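Local coordinates for phosphate-binding protein (Xanthomonas axonopodis pv. citri, PDB 5UB3) that probably senses a small anionic ligand in the periplasm, as a phosphonate-type substrate-binding protein that works as the receptor partner of a diguanylate cyclase, at residues His17-Lys22 against Glu41-Ala45; Ala207-Arg211 against Arg263-Glu267; Lys164-Ala168 against Arg190-Pro194; Tyr27-Met32 against Val230-Gln234. One frame throughout, in Å; residues are numbered along the deposited sequence. Where two conformers were deposited one is given.

Contact 1 of 4, residues His17-Lys22 against Glu41-Ala45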
loop_
_atom_site.group_PDB
_atom_site.type_symbol
_atom_site.label_atom_id
_atom_site.label_comp_id
_atom_site.label_asym_id
_atom_site.label_seq_id
_atom_site.Cartn_x
_atom_site.Cartn_y
_atom_site.Cartn_z
ATOM N N HIS A 17 -7.670 -9.802 -7.586
ATOM C CA HIS A 17 -8.057 -9.131 -6.332
ATOM C C HIS A 17 -9.545 -9.140 -6.096
ATOM O O HIS A 17 -9.967 -8.942 -4.978
ATOM C CB HIS A 17 -7.481 -7.714 -6.281
ATOM C CG HIS A 17 -5.978 -7.716 -6.289
ATOM N ND1 HIS A 17 -5.235 -8.251 -5.253
ATOM C CD2 HIS A 17 -5.086 -7.360 -7.239
ATOM C CE1 HIS A 17 -3.951 -8.171 -5.543
ATOM N NE2 HIS A 17 -3.834 -7.650 -6.751
ATOM N N TYR A 18 -10.331 -9.322 -7.161
ATOM C CA TYR A 18 -11.787 -9.458 -7.023
ATOM C C TYR A 18 -12.143 -10.407 -5.921
ATOM O O TYR A 18 -12.951 -10.082 -5.056
ATOM C CB TYR A 18 -12.390 -9.972 -8.289
ATOM C CG TYR A 18 -13.905 -10.044 -8.245
ATOM C CD1 TYR A 18 -14.689 -8.949 -8.592
ATOM C CD2 TYR A 18 -14.528 -11.200 -7.856
ATOM C CE1 TYR A 18 -16.079 -9.022 -8.528
ATOM C CE2 TYR A 18 -15.894 -11.283 -7.741
ATOM C CZ TYR A 18 -16.649 -10.231 -8.129
ATOM O OH TYR A 18 -17.979 -10.401 -8.050
ATOM N N GLU A 19 -11.501 -11.576 -5.947
ATOM C CA GLU A 19 -11.758 -12.674 -4.992
ATOM C C GLU A 19 -11.441 -12.336 -3.549
ATOM O O GLU A 19 -11.912 -12.971 -2.651
ATOM C CB GLU A 19 -10.894 -13.875 -5.352
ATOM C CG GLU A 19 -11.097 -14.452 -6.758
ATOM C CD GLU A 19 -10.009 -15.468 -7.074
ATOM O OE1 GLU A 19 -8.797 -15.139 -6.975
ATOM O OE2 GLU A 19 -10.357 -16.620 -7.360
ATOM N N GLN A 20 -10.530 -11.397 -3.362
ATOM C CA GLN A 20 -10.133 -10.910 -2.053
ATOM C C GLN A 20 -11.180 -9.987 -1.398
ATOM O O GLN A 20 -11.299 -9.921 -0.185
ATOM C CB GLN A 20 -8.755 -10.236 -2.212
ATOM C CG GLN A 20 -7.721 -11.240 -2.728
ATOM C CD GLN A 20 -6.328 -11.005 -2.176
ATOM O OE1 GLN A 20 -5.571 -10.183 -2.719
ATOM N NE2 GLN A 20 -5.995 -11.680 -1.038
ATOM N N LEU A 21 -11.997 -9.337 -2.223
ATOM C CA LEU A 21 -12.961 -8.394 -1.776
ATOM C C LEU A 21 -14.393 -8.929 -1.666
ATOM O O LEU A 21 -15.130 -8.535 -0.757
ATOM C CB LEU A 21 -12.944 -7.220 -2.753
ATOM C CG LEU A 21 -11.582 -6.511 -2.857
ATOM C CD1 LEU A 21 -11.715 -5.516 -3.996
ATOM C CD2 LEU A 21 -11.239 -5.788 -1.572
ATOM N N LYS A 22 -14.795 -9.815 -2.575
ATOM C CA LYS A 22 -16.210 -10.203 -2.655
ATOM C C LYS A 22 -16.692 -10.907 -1.410
ATOM O O LYS A 22 -17.771 -10.583 -0.902
ATOM C CB LYS A 22 -16.509 -11.063 -3.887
ATOM C CG LYS A 22 -17.974 -11.514 -3.973
ATOM C CD LYS A 22 -18.896 -10.302 -4.087
ATOM C CE LYS A 22 -20.249 -10.567 -4.758
ATOM N NZ LYS A 22 -20.964 -9.270 -4.975
ATOM N N GLU A 41 -21.350 -3.965 -4.743
ATOM C CA GLU A 41 -20.562 -4.106 -5.966
ATOM C C GLU A 41 -19.078 -3.941 -5.667
ATOM O O GLU A 41 -18.707 -3.324 -4.678
ATOM C CB GLU A 41 -20.936 -3.021 -6.951
ATOM C CG GLU A 41 -22.176 -3.386 -7.730
ATOM C CD GLU A 41 -22.842 -2.236 -8.410
ATOM O OE1 GLU A 41 -22.304 -1.119 -8.424
ATOM O OE2 GLU A 41 -23.949 -2.483 -8.916
ATOM N N ILE A 42 -18.244 -4.490 -6.529
ATOM C CA ILE A 42 -16.819 -4.315 -6.451
ATOM C C ILE A 42 -16.410 -3.402 -7.624
ATOM O O ILE A 42 -16.849 -3.621 -8.766
ATOM C CB ILE A 42 -16.081 -5.670 -6.600
ATOM C CG1 ILE A 42 -16.480 -6.644 -5.455
ATOM C CG2 ILE A 42 -14.567 -5.494 -6.654
ATOM C CD1 ILE A 42 -16.129 -6.160 -4.074
ATOM N N LEU A 43 -15.537 -2.443 -7.346
ATOM C CA LEU A 43 -14.976 -1.566 -8.373
ATOM C C LEU A 43 -13.567 -1.206 -7.943
ATOM O O LEU A 43 -13.350 -0.476 -6.990
ATOM C CB LEU A 43 -15.787 -0.301 -8.588
ATOM C CG LEU A 43 -15.346 0.619 -9.739
ATOM C CD1 LEU A 43 -15.225 -0.093 -11.089
ATOM C CD2 LEU A 43 -16.282 1.776 -9.889
ATOM N N MET A 44 -12.611 -1.727 -8.685
ATOM C CA MET A 44 -11.228 -1.481 -8.401
ATOM C C MET A 44 -10.739 -0.457 -9.413
ATOM O O MET A 44 -11.444 -0.109 -10.350
ATOM C CB MET A 44 -10.450 -2.789 -8.487
ATOM C CG MET A 44 -10.714 -3.719 -7.340
ATOM S SD MET A 44 -10.005 -5.355 -7.627
ATOM C CE MET A 44 -11.258 -6.075 -8.684
ATOM N N ALA A 45 -9.563 0.097 -9.178
ATOM C CA ALA A 45 -9.046 1.078 -10.121
ATOM C C ALA A 45 -7.607 0.799 -10.345
ATOM O O ALA A 45 -6.974 0.302 -9.470
ATOM C CB ALA A 45 -9.268 2.499 -9.613
#

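Contact 2 of 4, residues Ala207-Arg211 against Arg263-Glu267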
loop_
_atom_site.group_PDB
_atom_site.type_symbol
_atom_site.label_atom_id
_atom_site.label_comp_id
_atom_site.label_asym_id
_atom_site.label_seq_id
_atom_site.Cartn_x
_atom_site.Cartn_y
_atom_site.Cartn_z
ATOM N N ALA A 207 11.572 3.736 9.142
ATOM C CA ALA A 207 10.737 3.709 10.376
ATOM C C ALA A 207 9.436 3.029 10.027
ATOM O O ALA A 207 9.001 3.095 8.863
ATOM C CB ALA A 207 10.461 5.143 10.880
ATOM N N PRO A 208 8.792 2.400 11.010
ATOM C CA PRO A 208 7.530 1.709 10.687
ATOM C C PRO A 208 6.414 2.692 10.618
ATOM O O PRO A 208 6.502 3.762 11.193
ATOM C CB PRO A 208 7.348 0.742 11.856
ATOM C CG PRO A 208 7.970 1.498 12.980
ATOM C CD PRO A 208 9.219 2.098 12.373
ATOM N N VAL A 209 5.393 2.340 9.861
ATOM C CA VAL A 209 4.158 3.119 9.790
ATOM C C VAL A 209 3.042 2.121 9.954
ATOM O O VAL A 209 3.253 0.941 9.728
ATOM C CB VAL A 209 4.042 3.877 8.424
ATOM C CG1 VAL A 209 5.167 4.905 8.252
ATOM C CG2 VAL A 209 4.031 2.893 7.296
ATOM N N PRO A 210 1.822 2.595 10.270
ATOM C CA PRO A 210 0.733 1.682 10.225
ATOM C C PRO A 210 0.570 1.154 8.823
ATOM O O PRO A 210 0.709 1.867 7.857
ATOM C CB PRO A 210 -0.482 2.476 10.646
ATOM C CG PRO A 210 -0.034 3.840 10.874
ATOM C CD PRO A 210 1.405 3.980 10.465
ATOM N N ARG A 211 0.254 -0.105 8.790
ATOM C CA ARG A 211 0.247 -0.918 7.614
ATOM C C ARG A 211 -0.906 -0.659 6.656
ATOM O O ARG A 211 -0.730 -0.549 5.439
ATOM C CB ARG A 211 0.154 -2.331 8.151
ATOM C CG ARG A 211 -0.046 -3.303 7.094
ATOM C CD ARG A 211 0.717 -4.536 7.337
ATOM N NE ARG A 211 0.778 -5.156 6.044
ATOM C CZ ARG A 211 0.949 -6.445 5.858
ATOM N NH1 ARG A 211 1.098 -7.291 6.887
ATOM N NH2 ARG A 211 0.975 -6.869 4.611
ATOM N N ARG A 263 -2.058 10.726 14.332
ATOM C CA ARG A 263 -0.757 11.401 14.284
ATOM C C ARG A 263 0.143 10.660 13.316
ATOM O O ARG A 263 0.799 11.268 12.512
ATOM C CB ARG A 263 -0.097 11.447 15.649
ATOM C CG ARG A 263 -0.695 12.477 16.620
ATOM C CD ARG A 263 0.002 12.517 18.022
ATOM N NE ARG A 263 -0.302 11.375 18.906
ATOM C CZ ARG A 263 -1.216 11.329 19.905
ATOM N NH1 ARG A 263 -1.993 12.396 20.256
ATOM N NH2 ARG A 263 -1.391 10.162 20.579
ATOM N N ARG A 264 0.118 9.344 13.351
ATOM C CA ARG A 264 0.991 8.584 12.464
ATOM C C ARG A 264 0.552 8.718 11.035
ATOM O O ARG A 264 1.403 8.798 10.140
ATOM C CB ARG A 264 1.112 7.134 12.883
ATOM C CG ARG A 264 1.792 6.999 14.246
ATOM C CD ARG A 264 1.869 5.561 14.652
ATOM N NE ARG A 264 2.955 4.868 13.982
ATOM C CZ ARG A 264 3.056 3.553 13.903
ATOM N NH1 ARG A 264 2.110 2.782 14.392
ATOM N NH2 ARG A 264 4.084 3.007 13.244
ATOM N N LEU A 265 -0.752 8.715 10.781
ATOM C CA LEU A 265 -1.230 8.959 9.414
ATOM C C LEU A 265 -0.951 10.357 8.953
ATOM O O LEU A 265 -0.610 10.574 7.794
ATOM C CB LEU A 265 -2.721 8.660 9.276
ATOM C CG LEU A 265 -3.047 7.173 9.363
ATOM C CD1 LEU A 265 -4.598 7.047 9.269
ATOM C CD2 LEU A 265 -2.385 6.366 8.265
ATOM N N GLN A 266 -1.075 11.324 9.861
ATOM C CA GLN A 266 -0.750 12.703 9.523
ATOM C C GLN A 266 0.768 12.844 9.141
ATOM O O GLN A 266 1.108 13.510 8.142
ATOM C CB GLN A 266 -1.195 13.615 10.672
ATOM C CG GLN A 266 -1.198 15.086 10.354
ATOM C CD GLN A 266 0.216 15.602 10.187
ATOM O OE1 GLN A 266 1.036 15.442 11.080
ATOM N NE2 GLN A 266 0.524 16.184 9.027
ATOM N N GLU A 267 1.651 12.191 9.882
ATOM C CA GLU A 267 3.105 12.269 9.562
ATOM C C GLU A 267 3.391 11.593 8.223
ATOM O O GLU A 267 4.158 12.096 7.405
ATOM C CB GLU A 267 3.923 11.615 10.618
ATOM C CG GLU A 267 3.940 12.459 11.861
ATOM C CD GLU A 267 4.536 11.740 13.066
ATOM O OE1 GLU A 267 4.979 10.580 12.931
ATOM O OE2 GLU A 267 4.549 12.359 14.157
HETATM O O HOH W 1 4.861 6.482 12.571
#

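Contact 3 of 4, residues Lys164-Ala168 against Arg190-Pro194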
loop_
_atom_site.group_PDB
_atom_site.type_symbol
_atom_site.label_atom_id
_atom_site.label_comp_id
_atom_site.label_asym_id
_atom_site.label_seq_id
_atom_site.Cartn_x
_atom_site.Cartn_y
_atom_site.Cartn_z
ATOM N N LYS A 164 6.105 -6.651 -7.085
ATOM C CA LYS A 164 7.103 -6.899 -6.028
ATOM C C LYS A 164 8.167 -7.952 -6.457
ATOM O O LYS A 164 9.394 -7.831 -6.155
ATOM C CB LYS A 164 6.399 -7.291 -4.772
ATOM C CG LYS A 164 5.522 -6.206 -4.182
ATOM C CD LYS A 164 4.694 -6.738 -3.036
ATOM C CE LYS A 164 3.778 -5.647 -2.581
ATOM N NZ LYS A 164 3.161 -6.023 -1.304
ATOM N N LEU A 165 7.699 -8.980 -7.175
ATOM C CA LEU A 165 8.581 -10.055 -7.615
ATOM C C LEU A 165 9.585 -9.496 -8.574
ATOM O O LEU A 165 10.751 -9.868 -8.550
ATOM C CB LEU A 165 7.778 -11.167 -8.309
ATOM C CG LEU A 165 8.585 -12.362 -8.858
ATOM C CD1 LEU A 165 9.530 -12.951 -7.825
ATOM C CD2 LEU A 165 7.645 -13.441 -9.372
ATOM N N ASN A 166 9.137 -8.584 -9.436
ATOM C CA ASN A 166 10.082 -7.910 -10.340
ATOM C C ASN A 166 11.171 -7.112 -9.614
ATOM O O ASN A 166 12.326 -7.135 -9.996
ATOM C CB ASN A 166 9.337 -7.043 -11.348
ATOM C CG ASN A 166 8.706 -7.849 -12.492
ATOM O OD1 ASN A 166 8.815 -9.073 -12.578
ATOM N ND2 ASN A 166 8.063 -7.140 -13.378
ATOM N N VAL A 167 10.821 -6.420 -8.546
ATOM C CA VAL A 167 11.859 -5.741 -7.763
ATOM C C VAL A 167 12.914 -6.777 -7.359
ATOM O O VAL A 167 14.094 -6.592 -7.540
ATOM C CB VAL A 167 11.258 -5.105 -6.518
ATOM C CG1 VAL A 167 12.340 -4.542 -5.639
ATOM C CG2 VAL A 167 10.297 -3.994 -6.904
ATOM N N ALA A 168 12.464 -7.889 -6.765
ATOM C CA ALA A 168 13.394 -8.896 -6.307
ATOM C C ALA A 168 14.162 -9.467 -7.521
ATOM O O ALA A 168 15.370 -9.533 -7.526
ATOM C CB ALA A 168 12.637 -9.980 -5.562
ATOM N N ARG A 190 6.126 -15.488 -2.381
ATOM C CA ARG A 190 5.660 -15.119 -3.736
ATOM C C ARG A 190 6.336 -13.842 -4.220
ATOM O O ARG A 190 6.570 -13.669 -5.412
ATOM C CB ARG A 190 4.153 -14.907 -3.796
ATOM C CG ARG A 190 3.337 -16.207 -3.887
ATOM C CD ARG A 190 1.907 -15.956 -3.435
ATOM N NE ARG A 190 1.940 -15.212 -2.171
ATOM C CZ ARG A 190 1.010 -14.374 -1.719
ATOM N NH1 ARG A 190 -0.119 -14.150 -2.385
ATOM N NH2 ARG A 190 1.216 -13.762 -0.562
ATOM N N HIS A 191 6.651 -12.955 -3.280
ATOM C CA HIS A 191 7.309 -11.681 -3.575
ATOM C C HIS A 191 8.827 -11.777 -3.507
ATOM O O HIS A 191 9.503 -11.167 -4.302
ATOM C CB HIS A 191 6.796 -10.602 -2.600
ATOM C CG HIS A 191 5.309 -10.424 -2.656
ATOM N ND1 HIS A 191 4.523 -10.291 -1.533
ATOM C CD2 HIS A 191 4.464 -10.415 -3.709
ATOM C CE1 HIS A 191 3.263 -10.150 -1.896
ATOM N NE2 HIS A 191 3.200 -10.231 -3.210
ATOM N N MET A 192 9.355 -12.529 -2.544
ATOM C CA MET A 192 10.797 -12.672 -2.364
ATOM C C MET A 192 11.152 -14.165 -2.327
ATOM O O MET A 192 11.333 -14.717 -1.241
ATOM C CB MET A 192 11.232 -11.949 -1.100
ATOM C CG MET A 192 12.661 -12.204 -0.638
ATOM S SD MET A 192 13.981 -11.528 -1.679
ATOM C CE MET A 192 13.384 -9.845 -1.820
ATOM N N PRO A 193 11.265 -14.810 -3.515
ATOM C CA PRO A 193 11.633 -16.240 -3.624
ATOM C C PRO A 193 12.910 -16.544 -2.878
ATOM O O PRO A 193 13.879 -15.800 -2.958
ATOM C CB PRO A 193 11.828 -16.494 -5.128
ATOM C CG PRO A 193 11.267 -15.320 -5.815
ATOM C CD PRO A 193 11.243 -14.176 -4.848
ATOM N N PRO A 194 12.882 -17.609 -2.073
ATOM C CA PRO A 194 14.078 -18.036 -1.370
ATOM C C PRO A 194 15.338 -18.082 -2.252
ATOM O O PRO A 194 16.370 -17.578 -1.831
ATOM C CB PRO A 194 13.681 -19.416 -0.851
ATOM C CG PRO A 194 12.228 -19.243 -0.568
ATOM C CD PRO A 194 11.686 -18.356 -1.653
#

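Contact 4 of 4, residues Tyr27-Met32 against Val230-Gln234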
loop_
_atom_site.group_PDB
_atom_site.type_symbol
_atom_site.label_atom_id
_atom_site.label_comp_id
_atom_site.label_asym_id
_atom_site.label_seq_id
_atom_site.Cartn_x
_atom_site.Cartn_y
_atom_site.Cartn_z
ATOM N N TYR A 27 -20.372 -10.610 3.232
ATOM C CA TYR A 27 -20.606 -10.577 4.677
ATOM C C TYR A 27 -21.167 -9.207 5.139
ATOM O O TYR A 27 -22.135 -9.137 5.936
ATOM C CB TYR A 27 -19.309 -10.941 5.395
ATOM C CG TYR A 27 -19.429 -10.830 6.867
ATOM C CD1 TYR A 27 -19.178 -9.613 7.496
ATOM C CD2 TYR A 27 -19.829 -11.923 7.644
ATOM C CE1 TYR A 27 -19.312 -9.477 8.862
ATOM C CE2 TYR A 27 -19.943 -11.798 9.019
ATOM C CZ TYR A 27 -19.681 -10.574 9.617
ATOM O OH TYR A 27 -19.777 -10.360 10.963
ATOM N N VAL A 28 -20.605 -8.119 4.617
ATOM C CA VAL A 28 -20.973 -6.769 5.095
ATOM C C VAL A 28 -22.414 -6.352 4.686
ATOM O O VAL A 28 -23.204 -5.860 5.501
ATOM C CB VAL A 28 -19.927 -5.753 4.583
ATOM C CG1 VAL A 28 -20.385 -4.324 4.655
ATOM C CG2 VAL A 28 -18.633 -5.963 5.377
ATOM N N VAL A 29 -22.727 -6.571 3.420
ATOM C CA VAL A 29 -23.946 -6.021 2.778
ATOM C C VAL A 29 -25.220 -6.364 3.528
ATOM O O VAL A 29 -25.970 -5.444 3.938
ATOM C CB VAL A 29 -23.989 -6.336 1.259
ATOM C CG1 VAL A 29 -25.378 -6.095 0.591
ATOM C CG2 VAL A 29 -22.960 -5.493 0.533
ATOM N N PRO A 30 -25.439 -7.647 3.791
ATOM C CA PRO A 30 -26.667 -7.940 4.556
ATOM C C PRO A 30 -26.716 -7.268 5.902
ATOM O O PRO A 30 -27.802 -6.934 6.389
ATOM C CB PRO A 30 -26.601 -9.432 4.769
ATOM C CG PRO A 30 -25.714 -9.951 3.697
ATOM C CD PRO A 30 -24.778 -8.863 3.296
ATOM N N ARG A 31 -25.556 -7.045 6.510
ATOM C CA ARG A 31 -25.527 -6.421 7.831
ATOM C C ARG A 31 -25.670 -4.915 7.836
ATOM O O ARG A 31 -25.628 -4.300 8.895
ATOM C CB ARG A 31 -24.272 -6.863 8.582
ATOM C CG ARG A 31 -24.372 -8.330 8.902
ATOM C CD ARG A 31 -22.996 -8.969 9.122
ATOM N NE ARG A 31 -23.162 -10.386 9.517
ATOM C CZ ARG A 31 -23.313 -11.426 8.689
ATOM N NH1 ARG A 31 -23.338 -11.288 7.358
ATOM N NH2 ARG A 31 -23.440 -12.651 9.214
ATOM N N MET A 32 -25.919 -4.316 6.671
ATOM C CA MET A 32 -26.075 -2.882 6.558
ATOM C C MET A 32 -27.496 -2.530 6.097
ATOM O O MET A 32 -27.734 -1.397 5.697
ATOM C CB MET A 32 -25.134 -2.353 5.474
ATOM C CG MET A 32 -23.647 -2.696 5.578
ATOM S SD MET A 32 -22.757 -1.414 6.422
ATOM C CE MET A 32 -22.939 0.093 5.486
ATOM N N VAL A 230 -19.100 -0.176 12.538
ATOM C CA VAL A 230 -19.579 -1.142 13.529
ATOM C C VAL A 230 -19.471 -2.520 12.926
ATOM O O VAL A 230 -18.903 -3.457 13.585
ATOM C CB VAL A 230 -20.990 -0.786 14.027
ATOM C CG1 VAL A 230 -21.549 -1.893 14.915
ATOM C CG2 VAL A 230 -20.950 0.523 14.815
ATOM N N VAL A 231 -19.899 -2.674 11.678
ATOM C CA VAL A 231 -19.920 -4.038 11.132
ATOM C C VAL A 231 -18.488 -4.629 11.021
ATOM O O VAL A 231 -18.240 -5.789 11.338
ATOM C CB VAL A 231 -20.621 -4.064 9.767
ATOM C CG1 VAL A 231 -20.400 -5.377 9.073
ATOM C CG2 VAL A 231 -22.102 -3.792 9.932
ATOM N N LEU A 232 -17.548 -3.827 10.540
ATOM C CA LEU A 232 -16.181 -4.304 10.403
ATOM C C LEU A 232 -15.551 -4.625 11.770
ATOM O O LEU A 232 -14.948 -5.690 11.956
ATOM C CB LEU A 232 -15.350 -3.250 9.639
ATOM C CG LEU A 232 -15.765 -3.266 8.176
ATOM C CD1 LEU A 232 -15.065 -2.144 7.440
ATOM C CD2 LEU A 232 -15.548 -4.617 7.493
ATOM N N LEU A 233 -15.776 -3.746 12.719
ATOM C CA LEU A 233 -15.305 -3.967 14.054
ATOM C C LEU A 233 -15.826 -5.278 14.621
ATOM O O LEU A 233 -15.085 -5.992 15.277
ATOM C CB LEU A 233 -15.698 -2.820 14.940
ATOM C CG LEU A 233 -14.800 -1.608 14.940
ATOM C CD1 LEU A 233 -15.508 -0.512 15.708
ATOM C CD2 LEU A 233 -13.421 -1.922 15.587
ATOM N N GLN A 234 -17.076 -5.624 14.338
ATOM C CA GLN A 234 -17.639 -6.867 14.827
ATOM C C GLN A 234 -17.155 -8.073 14.042
ATOM O O GLN A 234 -17.263 -9.146 14.520
ATOM C CB GLN A 234 -19.186 -6.789 14.825
ATOM C CG GLN A 234 -19.710 -6.074 16.068
ATOM C CD GLN A 234 -21.158 -5.561 15.974
ATOM O OE1 GLN A 234 -21.930 -5.940 15.091
ATOM N NE2 GLN A 234 -21.530 -4.688 16.909
HETATM O O HOH W 2 -19.924 -7.853 12.004
#

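Contact 1 of 4, residues His17-Lys22 against Glu41-Ala45
Ile42, the last residue of strand 39-42, presses into the side of helix 14-28 between Tyr18 and Leu21, and every side-chain carbon finds a neighbour. CB lies 3.9 Å from Tyr18 CE1, and CG1 sits about as close to the same ring atom; the approach is oblique. The CG2 branch reaches Leu21 CD1 at 3.9 Å and also brushes Tyr18 CD1. With CG1 anti to the carbonyl carbon (chi1 -61°), the chain turns toward the helix and its tip, CD1, closes to 3.6 Å on Leu21 CB. Two residues on, Met44 continues the apolar seam. Its CG meets Leu21 CD1 at 3.9 Å, and SD rests 3.7 Å from His17 CB. A bend at chi3 (-81°) then carries CE to the edge of the Tyr18 ring, near the ring plane, and to 3.7 Å from Tyr18 N. A beta-branched residue suits the strand, while the flexible, unbranched thioether can bend to follow the helix surface from His17 to Tyr18. The contact is almost wholly apolar and packs helix 14-28 on strand 39-42 and the loop after it, within the beta-alpha-beta unit that strand 4-8 opens, which implies a fit set by shape rather than by directed bonds.

Contact 2 of 4, residues Ala207-Arg211 against Arg263-Glu267
Arg264 lays its guanidinium flat against Pro210: CD of the proline stands 3.8 Å above the plane, over its centre. At the edge of the same group, in its plane, lies Pro208 O, which receives a weak hydrogen bond from Arg264 NH2 (3.3 Å, 146°). The stronger polar partner of NH2 is Asp92, with which it forms a salt bridge. Water 1 takes another edge position; it accepts from Arg264 NE at 2.9 Å and donates, only weakly, to Pro208 O, so one carbonyl is approached both directly and through solvent. A bend at chi3 (79°) turns the guanidinium so that its face meets Pro210 and its edge Pro208 O. The aliphatic part of the arginine contributes as well, its CB lying 4.0 Å from Pro210 CG. Next along the helix, Leu265 CD2 comes to 4.3 Å from the same Pro210 CG. Arginine suits this place because its flat head can offer a face to the proline and N-H groups to a carbonyl at once.

The second shell holds the strand residues and Leu265. Pro210 O accepts from Thr67 OG1, Val209 is bonded through its backbone to Phe93, and Leu265 packs on Met84 and Met71. Helix 259-277 therefore packs against Val209 and Pro210 of strand 209-217, probably close to the crossing between the two lobes expected of a periplasmic binding protein.

Contact 3 of 4, residues Lys164-Ala168 against Arg190-Pro194
Lys164 stretches its aliphatic chain over one face of the His191 imidazole, and this is the tight part of the contact. CD stands 3.6 Å from the ring centroid, only 4° off the normal, a nearly ideal CH-pi approach, while CB lies 3.8 Å from CD2 of the ring. Because the lysine is extended beyond CG, its amine comes above the rim near CE1 and makes a salt bridge with Asp185, which probably helps to hold the methylenes over the imidazole. Close packing continues at the backbone: Leu165 CA and Ala168 CB each come to 3.6 Å from His191 O, a buried carbonyl with no polar partner. The small Ala168 lets the loop approach the helix this closely; in the conformer given, Met192 CE also touches its CB.

The solvent side is less enclosed. Leu165 is exposed, yet its anti chi1 (179°) carries the CD1 branch to 3.6 Å from Pro193 CG, whereas Arg190 directs its head away to Asp188. The loop after helix 183-186 is thereby packed on the opening turn of helix 164-172. It ends in a helix start: Pro193 is the N-cap of helix 194-197, and Pro194 follows in the first turn, where a backbone N-H is not needed.

Contact 4 of 4, residues Tyr27-Met32 against Val230-Gln234
Val28 of helix 14-28 faces Val231 of helix 222-235, with their CA atoms 6.7 Å apart. Beyond Val28 the backbone keeps turning: Arg31 N reaches Val28 O in a weak bond, and Met32 N reaches Val29 O. The partner is regular helix, with Gln234 N bonded to Val230 O.

Val231 carries the contact with both of its methyls. CG1, anti to the backbone N (chi1 168°), meets Val28 CG2 at 4.1 Å and, obliquely, Tyr27 CE1; CG2 lies 3.7 Å from Arg31 O and 4.0 Å from Arg31 CB, with Met32 SD slightly farther off. Val28 CG2 also touches Leu232 CD2 at 4.0 Å. Compact branched side chains allow the two segments to approach closely.

A polar margin runs beside the apolar patch. Water 2 donates to Tyr27 OH and Val231 O, each at 2.7 Å, bridging the segments, while Tyr27 OH is further bonded to Asp238. Arg31, extended from CG to NE, reaches back and lays its guanidinium over one side of the Tyr27 ring: NE is above the rim, and Tyr27 CE2 lies over the guanidinium centre. NH1 donates to a lone pair of Tyr27 O (2.8 Å, 148°), which helps to hold the guanidinium against the aromatic.

Arg227, one turn before Val231, binds Arg31 O. On the sheet side, Val28 and Leu232 touch Trp62 of strand 62-66, and Leu232 also reaches strand 79-87.

How the contacts relate
Contacts 1 and 4 share helix 14-28, with centres about 17 Å apart: contact 1 fastens its middle to strand 39-42, contact 4 joins residues 27-32 to helix 222-235. Along the chain these two interlock, since contact 4 opens before contact 1 closes, and contact 2 in turn crosses contact 4. Residues far apart in the sequence are thereby brought together on one side of the molecule. Contact 3 is nested within the long loop closed by contact 4, yet its centre lies about 35 Å from it, probably in the other lobe. Contact 2 sits about 25 to 26 Å, centre to centre, from each of the others, perhaps near the passage between lobes, as suits a probable two-lobed binding protein.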